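Local coordinates for putative exported protein (Bacteroides fragilis, PDB 3FZX) that is of unknown function but binds calcium ions and may bind lipid, as the related LolA and LolB carriers do, at residues A[154-159]-A[195-200]; A[161-166]-A[211-216]. All coordinates share one frame; numbering follows the deposited sequence.

Contact 1. Residues A[154-159]-A[195-200]; sequences ETVNTP and IVRSEQ
V156 and T158 meet V196 and R197 in a small apolar contact between two non-adjacent strands of the barrel, where strand 136-158 ends and strand 194-202 turns a corner. The backbones stay well apart: T158 and V196 are the nearest pair, their CA atoms 7.8 Å from each other, and side chains alone bridge the gap. Methyl groups do most of the work. T158 CG2 presses on V196 CG1 at 3.4 Å, tighter than usual for two carbons, with the two side chains at roughly a right angle. V196 CG1 also passes V156 CG1 at 4.2 Å, the two valines sliding by each other in opposite directions. V156 CG1 in turn lies 4.1 Å from R197 CD, the two side chains crossing at about a right angle.

The bulge explains why consecutive residues share this task: V196 and R197 both face W188 in a classic beta bulge, and both point toward 154-159. In R197, CG anti to N (chi1 179°) and an extended chain to NE carry CD past V156 CG1 and the head on to E199. There NE and NH2 grip the single atom E199 OE2 side-on, at 2.9 and 2.8 Å respectively. OE2 lies at the edge of the guanidinium, nearly in its plane, and the two nitrogens approach from opposite faces of the carboxylate; this salt bridge limits rotation of the arginine head. E199 OE1 bonds to Y201 OH, and T158 OG1 to the carbonyl O of G161.

Strands 161-175 and 180-190 lie between the two partners in the sheet. W188 of strand 180-190 touches V156, R197 and E199, and V212 of strand 207-217 touches T158 and R197.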
loop_
_atom_site.group_PDB
_atom_site.type_symbol
_atom_site.label_atom_id
_atom_site.label_comp_id
_atom_site.label_asym_id
_atom_site.label_seq_id
_atom_site.Cartn_x
_atom_site.Cartn_y
_atom_site.Cartn_z
ATOM N N GLU A 154 -24.238 -9.187 12.015
ATOM C CA GLU A 154 -24.767 -10.334 12.735
ATOM C C GLU A 154 -23.667 -10.932 13.597
ATOM O O GLU A 154 -22.485 -10.679 13.350
ATOM C CB GLU A 154 -25.297 -11.389 11.751
ATOM C CG GLU A 154 -24.209 -11.973 10.831
ATOM C CD GLU A 154 -24.722 -12.936 9.761
ATOM O OE1 GLU A 154 -25.927 -13.237 9.702
ATOM O OE2 GLU A 154 -23.890 -13.403 8.961
ATOM N N THR A 155 -24.072 -11.721 14.599
ATOM C CA THR A 155 -23.133 -12.467 15.438
ATOM C C THR A 155 -22.629 -13.701 14.690
ATOM O O THR A 155 -23.392 -14.356 13.972
ATOM C CB THR A 155 -23.767 -12.867 16.780
ATOM O OG1 THR A 155 -23.973 -11.674 17.533
ATOM C CG2 THR A 155 -22.868 -13.789 17.599
ATOM N N VAL A 156 -21.324 -13.954 14.812
ATOM C CA VAL A 156 -20.667 -15.105 14.211
ATOM C C VAL A 156 -20.007 -15.869 15.352
ATOM O O VAL A 156 -19.304 -15.279 16.160
ATOM C CB VAL A 156 -19.571 -14.693 13.192
ATOM C CG1 VAL A 156 -18.918 -15.934 12.609
ATOM C CG2 VAL A 156 -20.161 -13.804 12.052
ATOM N N ASN A 157 -20.232 -17.173 15.414
ATOM C CA ASN A 157 -19.680 -18.004 16.488
ATOM C C ASN A 157 -18.437 -18.671 15.983
ATOM O O ASN A 157 -18.471 -19.299 14.948
ATOM C CB ASN A 157 -20.664 -19.097 16.876
ATOM C CG ASN A 157 -21.843 -18.583 17.639
ATOM O OD1 ASN A 157 -21.766 -17.613 18.381
ATOM N ND2 ASN A 157 -22.952 -19.259 17.479
ATOM N N THR A 158 -17.342 -18.554 16.715
ATOM C CA THR A 158 -16.085 -19.125 16.293
ATOM C C THR A 158 -15.418 -19.828 17.487
ATOM O O THR A 158 -15.879 -19.683 18.646
ATOM C CB THR A 158 -15.111 -18.040 15.763
ATOM O OG1 THR A 158 -14.491 -17.383 16.870
ATOM C CG2 THR A 158 -15.817 -17.024 14.878
ATOM N N PRO A 159 -14.327 -20.584 17.221
ATOM C CA PRO A 159 -13.589 -21.189 18.348
ATOM C C PRO A 159 -13.018 -20.175 19.352
ATOM O O PRO A 159 -12.861 -20.514 20.530
ATOM C CB PRO A 159 -12.493 -22.000 17.650
ATOM C CG PRO A 159 -13.149 -22.425 16.346
ATOM C CD PRO A 159 -13.974 -21.215 15.934
ATOM N N ILE A 195 -10.728 -9.764 10.343
ATOM C CA ILE A 195 -11.527 -10.833 9.741
ATOM C C ILE A 195 -11.769 -11.964 10.746
ATOM O O ILE A 195 -10.827 -12.596 11.259
ATOM C CB ILE A 195 -10.833 -11.449 8.464
ATOM C CG1 ILE A 195 -10.434 -10.362 7.438
ATOM C CG2 ILE A 195 -11.711 -12.550 7.849
ATOM C CD1 ILE A 195 -11.503 -9.357 7.119
ATOM N N VAL A 196 -13.038 -12.211 11.011
ATOM C CA VAL A 196 -13.472 -13.271 11.919
ATOM C C VAL A 196 -13.759 -14.550 11.130
ATOM O O VAL A 196 -13.519 -15.655 11.616
ATOM C CB VAL A 196 -14.715 -12.797 12.710
ATOM C CG1 VAL A 196 -15.374 -13.909 13.478
ATOM C CG2 VAL A 196 -14.288 -11.668 13.667
ATOM N N ARG A 197 -14.288 -14.388 9.917
ATOM C CA ARG A 197 -14.642 -15.511 9.083
ATOM C C ARG A 197 -14.618 -15.072 7.636
ATOM O O ARG A 197 -14.884 -13.902 7.344
ATOM C CB ARG A 197 -16.034 -16.003 9.470
ATOM C CG ARG A 197 -16.540 -17.188 8.632
ATOM C CD ARG A 197 -17.997 -17.573 8.977
ATOM N NE ARG A 197 -18.404 -18.701 8.139
ATOM C CZ ARG A 197 -18.158 -19.991 8.400
ATOM N NH1 ARG A 197 -17.542 -20.388 9.509
ATOM N NH2 ARG A 197 -18.535 -20.915 7.530
ATOM N N SER A 198 -14.266 -15.988 6.742
ATOM C CA SER A 198 -14.383 -15.751 5.312
ATOM C C SER A 198 -14.700 -17.051 4.608
ATOM O O SER A 198 -14.402 -18.140 5.125
ATOM C CB SER A 198 -13.105 -15.168 4.721
ATOM O OG SER A 198 -12.121 -16.174 4.608
ATOM N N GLU A 199 -15.299 -16.935 3.425
ATOM C CA GLU A 199 -15.671 -18.085 2.608
ATOM C C GLU A 199 -15.439 -17.742 1.155
ATOM O O GLU A 199 -15.761 -16.629 0.742
ATOM C CB GLU A 199 -17.148 -18.413 2.788
ATOM C CG GLU A 199 -17.528 -18.896 4.168
ATOM C CD GLU A 199 -19.034 -19.007 4.352
ATOM O OE1 GLU A 199 -19.798 -18.763 3.395
ATOM O OE2 GLU A 199 -19.447 -19.326 5.465
ATOM N N GLN A 200 -14.895 -18.695 0.383
ATOM C CA GLN A 200 -14.660 -18.507 -1.042
ATOM C C GLN A 200 -15.425 -19.536 -1.862
ATOM O O GLN A 200 -15.443 -20.725 -1.512
ATOM C CB GLN A 200 -13.167 -18.580 -1.366
ATOM C CG GLN A 200 -12.343 -17.471 -0.671
ATOM C CD GLN A 200 -12.135 -17.742 0.808
ATOM O OE1 GLN A 200 -11.766 -18.853 1.182
ATOM N NE2 GLN A 200 -12.385 -16.735 1.661
#

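Contact 2. Residues A[161-166]-A[211-216]; sequences GAFYCT and SVLERI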
loop_
_atom_site.group_PDB
_atom_site.type_symbol
_atom_site.label_atom_id
_atom_site.label_comp_id
_atom_site.label_asym_id
_atom_site.label_seq_id
_atom_site.Cartn_x
_atom_site.Cartn_y
_atom_site.Cartn_z
ATOM N N GLY A 161 -14.690 -17.428 20.107
ATOM C CA GLY A 161 -15.859 -16.828 20.749
ATOM C C GLY A 161 -16.870 -16.314 19.729
ATOM O O GLY A 161 -16.749 -16.570 18.522
ATOM N N ALA A 162 -17.874 -15.603 20.238
ATOM C CA ALA A 162 -18.955 -15.030 19.438
ATOM C C ALA A 162 -18.689 -13.530 19.298
ATOM O O ALA A 162 -18.501 -12.822 20.299
ATOM C CB ALA A 162 -20.328 -15.289 20.091
ATOM N N PHE A 163 -18.656 -13.055 18.060
ATOM C CA PHE A 163 -18.363 -11.659 17.756
ATOM C C PHE A 163 -19.429 -11.058 16.827
ATOM O O PHE A 163 -19.859 -11.691 15.862
ATOM C CB PHE A 163 -16.976 -11.569 17.128
ATOM C CG PHE A 163 -15.902 -12.106 18.012
ATOM C CD1 PHE A 163 -15.440 -11.361 19.098
ATOM C CD2 PHE A 163 -15.372 -13.370 17.797
ATOM C CE1 PHE A 163 -14.456 -11.877 19.959
ATOM C CE2 PHE A 163 -14.397 -13.895 18.657
ATOM C CZ PHE A 163 -13.930 -13.147 19.722
ATOM N N TYR A 164 -19.871 -9.845 17.138
ATOM C CA TYR A 164 -20.798 -9.108 16.284
ATOM C C TYR A 164 -19.970 -8.548 15.148
ATOM O O TYR A 164 -18.985 -7.839 15.384
ATOM C CB TYR A 164 -21.524 -7.990 17.061
ATOM C CG TYR A 164 -22.764 -7.493 16.348
ATOM C CD1 TYR A 164 -23.874 -8.320 16.221
ATOM C CD2 TYR A 164 -22.827 -6.222 15.795
ATOM C CE1 TYR A 164 -25.024 -7.906 15.564
ATOM C CE2 TYR A 164 -24.000 -5.778 15.132
ATOM C CZ TYR A 164 -25.089 -6.642 15.033
ATOM O OH TYR A 164 -26.252 -6.277 14.398
ATOM N N CYS A 165 -20.348 -8.905 13.923
ATOM C CA CYS A 165 -19.574 -8.606 12.732
ATOM C C CYS A 165 -20.356 -7.894 11.649
ATOM O O CYS A 165 -21.593 -7.969 11.604
ATOM C CB CYS A 165 -19.125 -9.920 12.091
ATOM S SG CYS A 165 -17.917 -10.754 13.037
ATOM N N THR A 166 -19.604 -7.253 10.757
ATOM C CA THR A 166 -20.138 -6.774 9.489
ATOM C C THR A 166 -19.839 -7.830 8.424
ATOM O O THR A 166 -18.705 -8.296 8.325
ATOM C CB THR A 166 -19.493 -5.433 9.082
ATOM O OG1 THR A 166 -19.978 -4.427 9.969
ATOM C CG2 THR A 166 -19.841 -5.059 7.623
ATOM N N SER A 211 -12.142 -19.723 6.063
ATOM C CA SER A 211 -11.297 -19.521 7.218
ATOM C C SER A 211 -12.139 -19.002 8.380
ATOM O O SER A 211 -13.175 -18.365 8.171
ATOM C CB SER A 211 -10.151 -18.568 6.867
ATOM O OG SER A 211 -10.592 -17.230 6.805
ATOM N N VAL A 212 -11.711 -19.325 9.604
ATOM C CA VAL A 212 -12.413 -18.977 10.829
ATOM C C VAL A 212 -11.387 -18.594 11.902
ATOM O O VAL A 212 -10.365 -19.263 12.085
ATOM C CB VAL A 212 -13.259 -20.175 11.370
ATOM C CG1 VAL A 212 -14.127 -19.746 12.559
ATOM C CG2 VAL A 212 -14.132 -20.774 10.257
ATOM N N LEU A 213 -11.664 -17.505 12.601
ATOM C CA LEU A 213 -10.884 -17.076 13.757
ATOM C C LEU A 213 -10.799 -18.232 14.742
ATOM O O LEU A 213 -11.808 -18.829 15.101
ATOM C CB LEU A 213 -11.567 -15.877 14.429
ATOM C CG LEU A 213 -10.873 -15.275 15.667
ATOM C CD1 LEU A 213 -9.518 -14.740 15.330
ATOM C CD2 LEU A 213 -11.797 -14.218 16.285
ATOM N N GLU A 214 -9.584 -18.542 15.167
ATOM C CA GLU A 214 -9.314 -19.676 16.027
ATOM C C GLU A 214 -8.893 -19.264 17.446
ATOM O O GLU A 214 -9.256 -19.924 18.402
ATOM C CB GLU A 214 -8.217 -20.538 15.362
ATOM C CG GLU A 214 -7.670 -21.711 16.185
ATOM C CD GLU A 214 -8.685 -22.791 16.456
ATOM O OE1 GLU A 214 -9.735 -22.790 15.791
ATOM O OE2 GLU A 214 -8.413 -23.680 17.293
ATOM N N ARG A 215 -8.115 -18.195 17.590
ATOM C CA ARG A 215 -7.602 -17.821 18.903
ATOM C C ARG A 215 -7.202 -16.337 18.980
ATOM O O ARG A 215 -6.661 -15.792 18.015
ATOM C CB ARG A 215 -6.373 -18.700 19.213
ATOM C CG ARG A 215 -5.824 -18.576 20.623
ATOM C CD ARG A 215 -4.481 -19.276 20.800
ATOM N NE ARG A 215 -3.930 -19.004 22.135
ATOM C CZ ARG A 215 -2.713 -19.355 22.579
ATOM N NH1 ARG A 215 -1.856 -20.019 21.802
ATOM N NH2 ARG A 215 -2.344 -19.031 23.820
ATOM N N ILE A 216 -7.489 -15.720 20.135
ATOM C CA ILE A 216 -7.049 -14.385 20.497
ATOM C C ILE A 216 -6.219 -14.539 21.776
ATOM O O ILE A 216 -6.701 -15.094 22.744
ATOM C CB ILE A 216 -8.257 -13.461 20.780
ATOM C CG1 ILE A 216 -9.089 -13.236 19.501
ATOM C CG2 ILE A 216 -7.788 -12.107 21.306
ATOM C CD1 ILE A 216 -10.476 -12.645 19.745
#
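F163 faces L213 and I216 in a wholly apolar contact between strands 161-175 and 207-217 of the barrel, which are separated in the sheet by 180-190 and 194-202. The outer part of the ring does the touching. L213 CD2 lies 3.5 Å from F163 CE2 and 4.0 Å from F163 CD2, the leucine chain crossing the phenylalanine at about a right angle. From the opposite direction to F163 comes I216, whose terminal CD1 reaches F163 CZ at 3.5 Å. Both methyl groups approach the ring obliquely. CG anti to the carbonyl carbon (chi1 -59°) puts the F163 ring within contact of L213 and I216, while L213 has CG anti to its own N (chi1 -179°), with chi2 near 62° placing CD2 against the ring.

Backbone geometry makes the pairing possible. L213 and I216 are three residues apart, and in a regular strand they would point to opposite faces; E214 and R215, both facing T20, form a classic beta bulge that resets the alternation and brings both side chains toward F163.

The polar side chain of S211 lies apart from this apolar patch, its OG bonded to S198 OG and to R21 NE.

Strand 18-25 lies next to 207-217 in the closed barrel, and its I19 touches both L213 and I216. I193, from a loop, packs on F163, and the backbone of F163 pairs with V156 of strand 136-158.

Overall arrangement
From the N terminus the chain runs through 154-159, turns at once into 161-166, passes along strand 180-190 to 195-200 and then returns along 211-216. Contact 1 closes a loop of 35 intervening residues and contact 2 one of 44; because their segments alternate, the two loops cross. Their centres lie 5 Å apart on one side of the chain's centre. Neighbouring strands join the contacts directly: the E154 carbonyl probably bonds to the C165 amide, and the V196 carbonyl to the L213 amide. Together the contacts tie hairpin 136-175 to hairpin 194-217, across strand 180-190 of the barrel.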